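Local coordinates for protein homospermidine synthase (Legionella pneumophila subsp. pneumophila str. Philadelphia 1, PDB 2PH5) that probably makes the polyamine homospermidine as an NAD-binding homospermidine synthase, at residues Phe21-Phe33 with Thr51-Phe63. Numbering follows the deposited sequence.
Sequences FGCVGQALMPLIF and TKVDVAQQYGVSF. With NAD (nicotinamide-adenine-dinucleotide), chain C.
F21 swings its ring anti to the backbone N (chi1 -153°) onto the start of helix 55-59, while M29 bends at both chi2 and chi3, carrying its methyl in between A56, Y59 and V61. The F21 ring edge meets A56 N, with CE2 4.0 Å from it, and its CZ lies 4.0 Å from V55 CG1. F63 directs its edge at the F21 face in an offset edge-to-face pair, planes at 64°, and F63 CE2 comes 3.8 Å from F21 CB. Further along helix 23-33, M29 and V61 meet tip to tip, CE to CB 3.5 Å, and the selenomethionine's CG rests against V55 CG1. The F33 and Y59 rings lie nearly parallel (8°) but well displaced, F33 CD2 3.4 Å from Y59 CD1, and F33 CZ reaches V61 CG2 at 3.6 Å. P30 lies across the hydroxyl end of Y59, its CG 3.2 Å from Y59 OH. The helix axes run almost parallel, 10.3 Å apart. A Schellman motif at G60 ends helix 55-59 and turns the chain into strand 62-65, an edge strand of the parallel sheet. At the other end of the contact, the N of C23 and of V24 donate to NAD O2A and O2N, and the N of F21 makes a weak bond to O3B. I45 of strand 43-47 also touches F21 and F63. Nearly parallel helices against a parallel sheet, with G22 letting the NAD backbone come close, the C23 and V24 amides on its phosphate oxygens, and G22 and G25 fitting a GxGxxG-type turn and helix start, mark a Rossmann-type NAD-binding domain.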
ATOM      1  N   PHE A  21     -29.011  -4.434  -9.523  1.00 21.58           N
ATOM      2  CA  PHE A  21     -29.292  -3.656  -8.323  1.00 21.70           C
ATOM      3  C   PHE A  21     -28.112  -3.726  -7.361  1.00 23.12           C
ATOM      4  O   PHE A  21     -28.269  -4.050  -6.182  1.00 22.29           O
ATOM      5  CB  PHE A  21     -30.566  -4.163  -7.634  1.00 20.97           C
ATOM      6  CG  PHE A  21     -31.284  -3.109  -6.820  1.00 19.98           C
ATOM      7  CD1 PHE A  21     -31.659  -1.899  -7.400  1.00 17.05           C
ATOM      8  CD2 PHE A  21     -31.615  -3.340  -5.482  1.00 19.71           C
ATOM      9  CE1 PHE A  21     -32.358  -0.930  -6.661  1.00 21.11           C
ATOM     10  CE2 PHE A  21     -32.315  -2.380  -4.734  1.00 20.22           C
ATOM     11  CZ  PHE A  21     -32.688  -1.173  -5.323  1.00 19.06           C
ATOM     12  N   GLY A  22     -26.925  -3.418  -7.880  1.00 23.82           N
ATOM     13  CA  GLY A  22     -25.729  -3.450  -7.061  1.00 23.70           C
ATOM     14  C   GLY A  22     -25.363  -2.096  -6.473  1.00 26.29           C
ATOM     15  O   GLY A  22     -26.225  -1.342  -6.002  1.00 23.85           O
ATOM     16  N   CYS A  23     -24.065  -1.798  -6.518  1.00 27.48           N
ATOM     17  CA  CYS A  23     -23.503  -0.552  -6.007  1.00 27.94           C
ATOM     18  C   CYS A  23     -24.174   0.666  -6.644  1.00 27.15           C
ATOM     19  O   CYS A  23     -24.681   1.549  -5.944  1.00 28.43           O
ATOM     20  CB  CYS A  23     -21.996  -0.520  -6.287  1.00 29.34           C
ATOM     21  SG  CYS A  23     -21.125  -2.084  -5.915  1.00 35.64           S
ATOM     22  N   VAL A  24     -24.175   0.706  -7.974  1.00 24.03           N
ATOM     23  CA  VAL A  24     -24.777   1.809  -8.723  1.00 21.37           C
ATOM     24  C   VAL A  24     -26.310   1.853  -8.622  1.00 18.95           C
ATOM     25  O   VAL A  24     -26.885   2.866  -8.225  1.00 16.63           O
ATOM     26  CB  VAL A  24     -24.376   1.736 -10.223  1.00 19.69           C
ATOM     27  CG1 VAL A  24     -25.038   2.865 -11.000  1.00 19.32           C
ATOM     28  CG2 VAL A  24     -22.866   1.826 -10.356  1.00 16.90           C
ATOM     29  N   GLY A  25     -26.957   0.749  -8.979  1.00 18.72           N
ATOM     30  CA  GLY A  25     -28.406   0.675  -8.943  1.00 19.84           C
ATOM     31  C   GLY A  25     -29.059   1.124  -7.653  1.00 21.67           C
ATOM     32  O   GLY A  25     -30.021   1.889  -7.686  1.00 23.12           O
ATOM     33  N   GLN A  26     -28.558   0.647  -6.516  1.00 21.43           N
ATOM     34  CA  GLN A  26     -29.124   1.033  -5.232  1.00 22.63           C
ATOM     35  C   GLN A  26     -28.927   2.517  -4.990  1.00 23.43           C
ATOM     36  O   GLN A  26     -29.818   3.191  -4.481  1.00 24.83           O
ATOM     37  CB  GLN A  26     -28.466   0.265  -4.080  1.00 22.49           C
ATOM     38  CG  GLN A  26     -28.538  -1.247  -4.196  1.00 22.38           C
ATOM     39  CD  GLN A  26     -27.967  -1.965  -2.982  1.00 22.91           C
ATOM     40  OE1 GLN A  26     -27.637  -3.147  -3.051  1.00 22.62           O
ATOM     41  NE2 GLN A  26     -27.858  -1.258  -1.864  1.00 22.73           N
ATOM     42  N   ALA A  27     -27.759   3.030  -5.361  1.00 22.79           N
ATOM     43  CA  ALA A  27     -27.463   4.441  -5.145  1.00 23.48           C
ATOM     44  C   ALA A  27     -28.241   5.373  -6.071  1.00 23.97           C
ATOM     45  O   ALA A  27     -28.314   6.573  -5.824  1.00 24.62           O
ATOM     46  CB  ALA A  27     -25.971   4.685  -5.297  1.00 21.77           C
ATOM     47  N   LEU A  28     -28.814   4.818  -7.133  1.00 24.24           N
ATOM     48  CA  LEU A  28     -29.563   5.613  -8.095  1.00 24.13           C
ATOM     49  C   LEU A  28     -30.977   5.909  -7.607  1.00 25.93           C
ATOM     50  O   LEU A  28     -31.492   7.005  -7.810  1.00 25.63           O
ATOM     51  CB  LEU A  28     -29.649   4.871  -9.425  1.00 22.14           C
ATOM     52  CG  LEU A  28     -29.549   5.682 -10.723  1.00 23.13           C
ATOM     53  CD1 LEU A  28     -30.099   4.848 -11.863  1.00 21.55           C
ATOM     54  CD2 LEU A  28     -30.309   6.972 -10.622  1.00 22.67           C
HETATM   55  N   MSE A  29     -31.591   4.926  -6.958  1.00 28.47           N
HETATM   56  CA  MSE A  29     -32.957   5.044  -6.459  1.00 32.83           C
HETATM   57  C   MSE A  29     -33.344   6.423  -5.943  1.00 32.14           C
HETATM   58  O   MSE A  29     -34.293   7.033  -6.440  1.00 33.67           O
HETATM   59  CB  MSE A  29     -33.203   4.009  -5.370  1.00 39.22           C
HETATM   60  CG  MSE A  29     -33.337   2.612  -5.901  1.00 46.40           C
HETATM   61 SE   MSE A  29     -34.979   2.414  -6.875  1.00 60.03          SE
HETATM   62  CE  MSE A  29     -35.972   1.396  -5.563  1.00 50.60           C
ATOM     63  N   PRO A  30     -32.618   6.933  -4.938  1.00 30.72           N
ATOM     64  CA  PRO A  30     -32.912   8.250  -4.373  1.00 29.58           C
ATOM     65  C   PRO A  30     -33.000   9.380  -5.402  1.00 29.18           C
ATOM     66  O   PRO A  30     -33.913  10.205  -5.342  1.00 30.04           O
ATOM     67  CB  PRO A  30     -31.763   8.462  -3.396  1.00 28.48           C
ATOM     68  CG  PRO A  30     -31.455   7.076  -2.949  1.00 28.31           C
ATOM     69  CD  PRO A  30     -31.486   6.310  -4.230  1.00 29.66           C
ATOM     70  N   LEU A  31     -32.058   9.418  -6.341  1.00 27.40           N
ATOM     71  CA  LEU A  31     -32.031  10.474  -7.352  1.00 26.17           C
ATOM     72  C   LEU A  31     -33.201  10.430  -8.336  1.00 25.50           C
ATOM     73  O   LEU A  31     -33.608  11.457  -8.874  1.00 24.84           O
ATOM     74  CB  LEU A  31     -30.695  10.454  -8.124  1.00 24.05           C
ATOM     75  CG  LEU A  31     -29.479  11.122  -7.462  1.00 22.71           C
ATOM     76  CD1 LEU A  31     -29.161  10.411  -6.170  1.00 21.19           C
ATOM     77  CD2 LEU A  31     -28.263  11.090  -8.390  1.00 22.48           C
ATOM     78  N   ILE A  32     -33.746   9.244  -8.568  1.00 26.93           N
ATOM     79  CA  ILE A  32     -34.863   9.113  -9.489  1.00 28.91           C
ATOM     80  C   ILE A  32     -36.139   9.694  -8.884  1.00 32.25           C
ATOM     81  O   ILE A  32     -36.898  10.397  -9.556  1.00 32.55           O
ATOM     82  CB  ILE A  32     -35.101   7.650  -9.841  1.00 27.04           C
ATOM     83  CG1 ILE A  32     -33.796   7.031 -10.346  1.00 26.45           C
ATOM     84  CG2 ILE A  32     -36.193   7.548 -10.891  1.00 27.47           C
ATOM     85  CD1 ILE A  32     -33.885   5.549 -10.624  1.00 26.85           C
ATOM     86  N   PHE A  33     -36.376   9.401  -7.612  1.00 33.53           N
ATOM     87  CA  PHE A  33     -37.561   9.917  -6.948  1.00 34.57           C
ATOM     88  C   PHE A  33     -37.357  11.362  -6.529  1.00 35.46           C
ATOM     89  O   PHE A  33     -38.306  12.054  -6.177  1.00 35.95           O
ATOM     90  CB  PHE A  33     -37.905   9.055  -5.737  1.00 33.06           C
ATOM     91  CG  PHE A  33     -38.412   7.700  -6.103  1.00 33.87           C
ATOM     92  CD1 PHE A  33     -39.657   7.554  -6.705  1.00 33.29           C
ATOM     93  CD2 PHE A  33     -37.630   6.568  -5.886  1.00 33.47           C
ATOM     94  CE1 PHE A  33     -40.121   6.294  -7.090  1.00 33.83           C
ATOM     95  CE2 PHE A  33     -38.083   5.306  -6.266  1.00 33.61           C
ATOM     96  CZ  PHE A  33     -39.330   5.167  -6.870  1.00 32.89           C
ATOM     97  N   THR A  51     -30.275  -8.932  -2.074  1.00 55.14           N
ATOM     98  CA  THR A  51     -29.431  -7.988  -1.360  1.00 55.89           C
ATOM     99  C   THR A  51     -29.830  -7.900   0.104  1.00 56.63           C
ATOM    100  O   THR A  51     -30.999  -8.062   0.452  1.00 56.39           O
ATOM    101  CB  THR A  51     -29.524  -6.583  -1.997  1.00 55.58           C
ATOM    102  OG1 THR A  51     -28.656  -5.681  -1.301  1.00 55.61           O
ATOM    103  CG2 THR A  51     -30.957  -6.061  -1.930  1.00 55.69           C
ATOM    104  N   LYS A  52     -28.849  -7.641   0.958  1.00 57.73           N
ATOM    105  CA  LYS A  52     -29.098  -7.533   2.386  1.00 58.05           C
ATOM    106  C   LYS A  52     -29.579  -6.119   2.701  1.00 56.48           C
ATOM    107  O   LYS A  52     -29.785  -5.766   3.862  1.00 57.19           O
ATOM    108  CB  LYS A  52     -27.812  -7.833   3.162  1.00 60.56           C
ATOM    109  CG  LYS A  52     -28.025  -8.663   4.420  1.00 64.11           C
ATOM    110  CD  LYS A  52     -28.559 -10.051   4.075  1.00 66.23           C
ATOM    111  CE  LYS A  52     -28.797 -10.885   5.327  1.00 68.17           C
ATOM    112  NZ  LYS A  52     -29.218 -12.276   5.007  1.00 68.23           N
ATOM    113  N   VAL A  53     -29.758  -5.315   1.659  1.00 53.75           N
ATOM    114  CA  VAL A  53     -30.201  -3.941   1.839  1.00 51.42           C
ATOM    115  C   VAL A  53     -31.699  -3.820   1.565  1.00 48.03           C
ATOM    116  O   VAL A  53     -32.270  -4.589   0.788  1.00 47.02           O
ATOM    117  CB  VAL A  53     -29.409  -2.981   0.916  1.00 51.96           C
ATOM    118  CG1 VAL A  53     -29.962  -3.036  -0.499  1.00 53.75           C
ATOM    119  CG2 VAL A  53     -29.455  -1.568   1.469  1.00 53.74           C
ATOM    120  N   ASP A  54     -32.333  -2.850   2.209  1.00 44.67           N
ATOM    121  CA  ASP A  54     -33.762  -2.656   2.048  1.00 42.81           C
ATOM    122  C   ASP A  54     -34.136  -1.427   1.225  1.00 38.55           C
ATOM    123  O   ASP A  54     -35.196  -0.835   1.436  1.00 38.78           O
ATOM    124  CB  ASP A  54     -34.421  -2.579   3.431  1.00 46.17           C
ATOM    125  CG  ASP A  54     -33.713  -1.610   4.364  1.00 48.70           C
ATOM    126  OD1 ASP A  54     -33.761  -0.385   4.114  1.00 49.31           O
ATOM    127  OD2 ASP A  54     -33.101  -2.075   5.349  1.00 52.02           O
ATOM    128  N   VAL A  55     -33.281  -1.062   0.275  1.00 33.05           N
ATOM    129  CA  VAL A  55     -33.531   0.105  -0.567  1.00 30.23           C
ATOM    130  C   VAL A  55     -34.851  -0.033  -1.337  1.00 27.31           C
ATOM    131  O   VAL A  55     -35.706   0.861  -1.291  1.00 26.29           O
ATOM    132  CB  VAL A  55     -32.350   0.335  -1.556  1.00 30.06           C
ATOM    133  CG1 VAL A  55     -32.599   1.567  -2.422  1.00 28.16           C
ATOM    134  CG2 VAL A  55     -31.071   0.504  -0.769  1.00 28.12           C
ATOM    135  N   ALA A  56     -35.026  -1.154  -2.027  1.00 23.83           N
ATOM    136  CA  ALA A  56     -36.257  -1.385  -2.770  1.00 24.10           C
ATOM    137  C   ALA A  56     -37.487  -1.311  -1.859  1.00 24.44           C
ATOM    138  O   ALA A  56     -38.499  -0.714  -2.226  1.00 22.81           O
ATOM    139  CB  ALA A  56     -36.203  -2.735  -3.462  1.00 22.13           C
ATOM    140  N   GLN A  57     -37.393  -1.895  -0.666  1.00 25.99           N
ATOM    141  CA  GLN A  57     -38.520  -1.889   0.260  1.00 27.86           C
ATOM    142  C   GLN A  57     -38.866  -0.503   0.801  1.00 26.61           C
ATOM    143  O   GLN A  57     -40.032  -0.207   1.057  1.00 25.68           O
ATOM    144  CB  GLN A  57     -38.272  -2.836   1.436  1.00 31.66           C
ATOM    145  CG  GLN A  57     -38.159  -4.296   1.061  1.00 37.86           C
ATOM    146  CD  GLN A  57     -36.729  -4.719   0.784  1.00 44.15           C
ATOM    147  OE1 GLN A  57     -35.996  -4.038   0.060  1.00 47.77           O
ATOM    148  NE2 GLN A  57     -36.324  -5.852   1.357  1.00 45.47           N
ATOM    149  N   GLN A  58     -37.857   0.344   0.973  1.00 25.81           N
ATOM    150  CA  GLN A  58     -38.083   1.685   1.486  1.00 26.19           C
ATOM    151  C   GLN A  58     -38.845   2.534   0.484  1.00 25.99           C
ATOM    152  O   GLN A  58     -39.663   3.373   0.863  1.00 25.36           O
ATOM    153  CB  GLN A  58     -36.756   2.360   1.821  1.00 26.57           C
ATOM    154  CG  GLN A  58     -35.969   1.646   2.908  1.00 28.05           C
ATOM    155  CD  GLN A  58     -36.529   1.864   4.304  1.00 28.89           C
ATOM    156  OE1 GLN A  58     -36.038   1.283   5.275  1.00 27.72           O
ATOM    157  NE2 GLN A  58     -37.554   2.707   4.413  1.00 28.30           N
ATOM    158  N   TYR A  59     -38.583   2.314  -0.800  1.00 26.71           N
ATOM    159  CA  TYR A  59     -39.260   3.072  -1.841  1.00 25.93           C
ATOM    160  C   TYR A  59     -40.497   2.352  -2.358  1.00 26.88           C
ATOM    161  O   TYR A  59     -41.320   2.942  -3.061  1.00 26.75           O
ATOM    162  CB  TYR A  59     -38.286   3.359  -2.985  1.00 24.40           C
ATOM    163  CG  TYR A  59     -37.206   4.350  -2.603  1.00 24.17           C
ATOM    164  CD1 TYR A  59     -37.475   5.722  -2.566  1.00 23.61           C
ATOM    165  CD2 TYR A  59     -35.926   3.915  -2.242  1.00 23.10           C
ATOM    166  CE1 TYR A  59     -36.500   6.637  -2.180  1.00 22.89           C
ATOM    167  CE2 TYR A  59     -34.944   4.818  -1.853  1.00 21.41           C
ATOM    168  CZ  TYR A  59     -35.241   6.179  -1.824  1.00 24.76           C
ATOM    169  OH  TYR A  59     -34.287   7.081  -1.420  1.00 27.29           O
ATOM    170  N   GLY A  60     -40.628   1.078  -1.999  1.00 26.63           N
ATOM    171  CA  GLY A  60     -41.772   0.299  -2.442  1.00 26.85           C
ATOM    172  C   GLY A  60     -41.725  -0.011  -3.928  1.00 26.49           C
ATOM    173  O   GLY A  60     -42.741   0.056  -4.624  1.00 26.96           O
ATOM    174  N   VAL A  61     -40.539  -0.345  -4.421  1.00 25.60           N
ATOM    175  CA  VAL A  61     -40.378  -0.662  -5.826  1.00 26.09           C
ATOM    176  C   VAL A  61     -40.271  -2.164  -6.010  1.00 25.32           C
ATOM    177  O   VAL A  61     -39.514  -2.836  -5.311  1.00 24.74           O
ATOM    178  CB  VAL A  61     -39.131   0.065  -6.412  1.00 25.54           C
ATOM    179  CG1 VAL A  61     -38.817  -0.433  -7.809  1.00 21.92           C
ATOM    180  CG2 VAL A  61     -39.396   1.569  -6.448  1.00 24.85           C
ATOM    181  N   SER A  62     -41.063  -2.685  -6.939  1.00 25.38           N
ATOM    182  CA  SER A  62     -41.084  -4.111  -7.248  1.00 26.04           C
ATOM    183  C   SER A  62     -39.675  -4.621  -7.563  1.00 24.54           C
ATOM    184  O   SER A  62     -38.893  -3.939  -8.220  1.00 26.46           O
ATOM    185  CB  SER A  62     -42.015  -4.339  -8.449  1.00 27.91           C
ATOM    186  OG  SER A  62     -41.889  -5.648  -8.968  1.00 31.86           O
ATOM    187  N   PHE A  63     -39.349  -5.817  -7.085  1.00 24.46           N
ATOM    188  CA  PHE A  63     -38.032  -6.414  -7.326  1.00 23.96           C
ATOM    189  C   PHE A  63     -38.198  -7.869  -7.744  1.00 23.06           C
ATOM    190  O   PHE A  63     -38.755  -8.683  -7.010  1.00 22.42           O
ATOM    191  CB  PHE A  63     -37.153  -6.330  -6.067  1.00 25.94           C
ATOM    192  CG  PHE A  63     -35.770  -6.900  -6.250  1.00 26.43           C
ATOM    193  CD1 PHE A  63     -35.555  -8.274  -6.236  1.00 28.96           C
ATOM    194  CD2 PHE A  63     -34.684  -6.060  -6.465  1.00 29.72           C
ATOM    195  CE1 PHE A  63     -34.278  -8.809  -6.436  1.00 30.26           C
ATOM    196  CE2 PHE A  63     -33.396  -6.579  -6.668  1.00 30.99           C
ATOM    197  CZ  PHE A  63     -33.194  -7.959  -6.653  1.00 31.02           C
TER
HETATM  198  PA  NAD C 501     -22.466  -4.816  -8.995  1.00 27.86           P
HETATM  199  O1A NAD C 501     -21.705  -6.080  -9.292  1.00 26.13           O
HETATM  200  O2A NAD C 501     -22.429  -4.287  -7.604  1.00 27.37           O
HETATM  201  O5B NAD C 501     -24.022  -4.972  -9.423  1.00 25.38           O
HETATM  202  C5B NAD C 501     -24.372  -5.517 -10.692  1.00 27.00           C
HETATM  203  C4B NAD C 501     -25.785  -6.121 -10.585  1.00 29.21           C
HETATM  204  O4B NAD C 501     -26.064  -6.683 -11.848  1.00 29.00           O
HETATM  205  C3B NAD C 501     -25.923  -7.242  -9.549  1.00 28.14           C
HETATM  206  O3B NAD C 501     -26.986  -6.947  -8.639  1.00 29.26           O
HETATM  207  C2B NAD C 501     -26.204  -8.471 -10.368  1.00 28.91           C
HETATM  208  O2B NAD C 501     -27.026  -9.433  -9.748  1.00 28.66           O
HETATM  209  C1B NAD C 501     -26.758  -7.902 -11.675  1.00 28.62           C
HETATM  210  N9A NAD C 501     -26.515  -8.711 -12.876  1.00 29.31           N
HETATM  211  C8A NAD C 501     -25.390  -9.534 -13.063  1.00 29.97           C
HETATM  212  N7A NAD C 501     -25.708 -10.662 -13.729  1.00 29.74           N
HETATM  213  C5A NAD C 501     -27.037 -10.599 -13.971  1.00 30.34           C
HETATM  214  C6A NAD C 501     -27.900 -11.477 -14.625  1.00 29.38           C
HETATM  215  N6A NAD C 501     -27.510 -12.624 -15.182  1.00 26.74           N
HETATM  216  N1A NAD C 501     -29.237 -11.110 -14.697  1.00 29.57           N
HETATM  217  C2A NAD C 501     -29.713  -9.935 -14.150  1.00 28.17           C
HETATM  218  N3A NAD C 501     -28.879  -9.050 -13.508  1.00 29.92           N
HETATM  219  C4A NAD C 501     -27.564  -9.410 -13.439  1.00 29.62           C
HETATM  220  O3  NAD C 501     -21.832  -3.727  -9.952  1.00 28.99           O
HETATM  221  PN  NAD C 501     -22.183  -2.189 -10.249  1.00 29.46           P
HETATM  222  O1N NAD C 501     -20.911  -1.432 -10.175  1.00 29.57           O
HETATM  223  O2N NAD C 501     -23.325  -1.790  -9.352  1.00 25.34           O
HETATM  224  O5D NAD C 501     -22.625  -2.475 -11.744  1.00 32.91           O
HETATM  225  C5D NAD C 501     -23.054  -1.517 -12.679  1.00 34.33           C
HETATM  226  C4D NAD C 501     -21.837  -1.232 -13.534  1.00 35.46           C
HETATM  227  O4D NAD C 501     -21.605   0.151 -13.548  1.00 35.99           O
HETATM  228  C3D NAD C 501     -20.727  -1.894 -14.324  1.00 35.59           C
HETATM  229  O3D NAD C 501     -21.139  -2.206 -15.645  1.00 35.53           O
HETATM  230  C2D NAD C 501     -19.637  -0.839 -14.271  1.00 35.56           C
HETATM  231  O2D NAD C 501     -18.697  -0.950 -15.302  1.00 37.50           O
HETATM  232  C1D NAD C 501     -20.424   0.466 -14.263  1.00 34.30           C
HETATM  233  N1N NAD C 501     -19.833   1.597 -13.510  1.00 33.51           N
HETATM  234  C2N NAD C 501     -19.543   2.780 -14.151  1.00 32.92           C
HETATM  235  C3N NAD C 501     -19.005   3.834 -13.381  1.00 32.90           C
HETATM  236  C7N NAD C 501     -18.674   5.154 -13.986  1.00 31.18           C
HETATM  237  O7N NAD C 501     -18.171   6.120 -13.152  1.00 32.78           O
HETATM  238  N7N NAD C 501     -18.868   5.427 -15.259  1.00 30.93           N
HETATM  239  C4N NAD C 501     -18.765   3.680 -11.978  1.00 33.89           C
HETATM  240  C5N NAD C 501     -19.073   2.449 -11.363  1.00 33.84           C
HETATM  241  C6N NAD C 501     -19.603   1.412 -12.108  1.00 32.74           C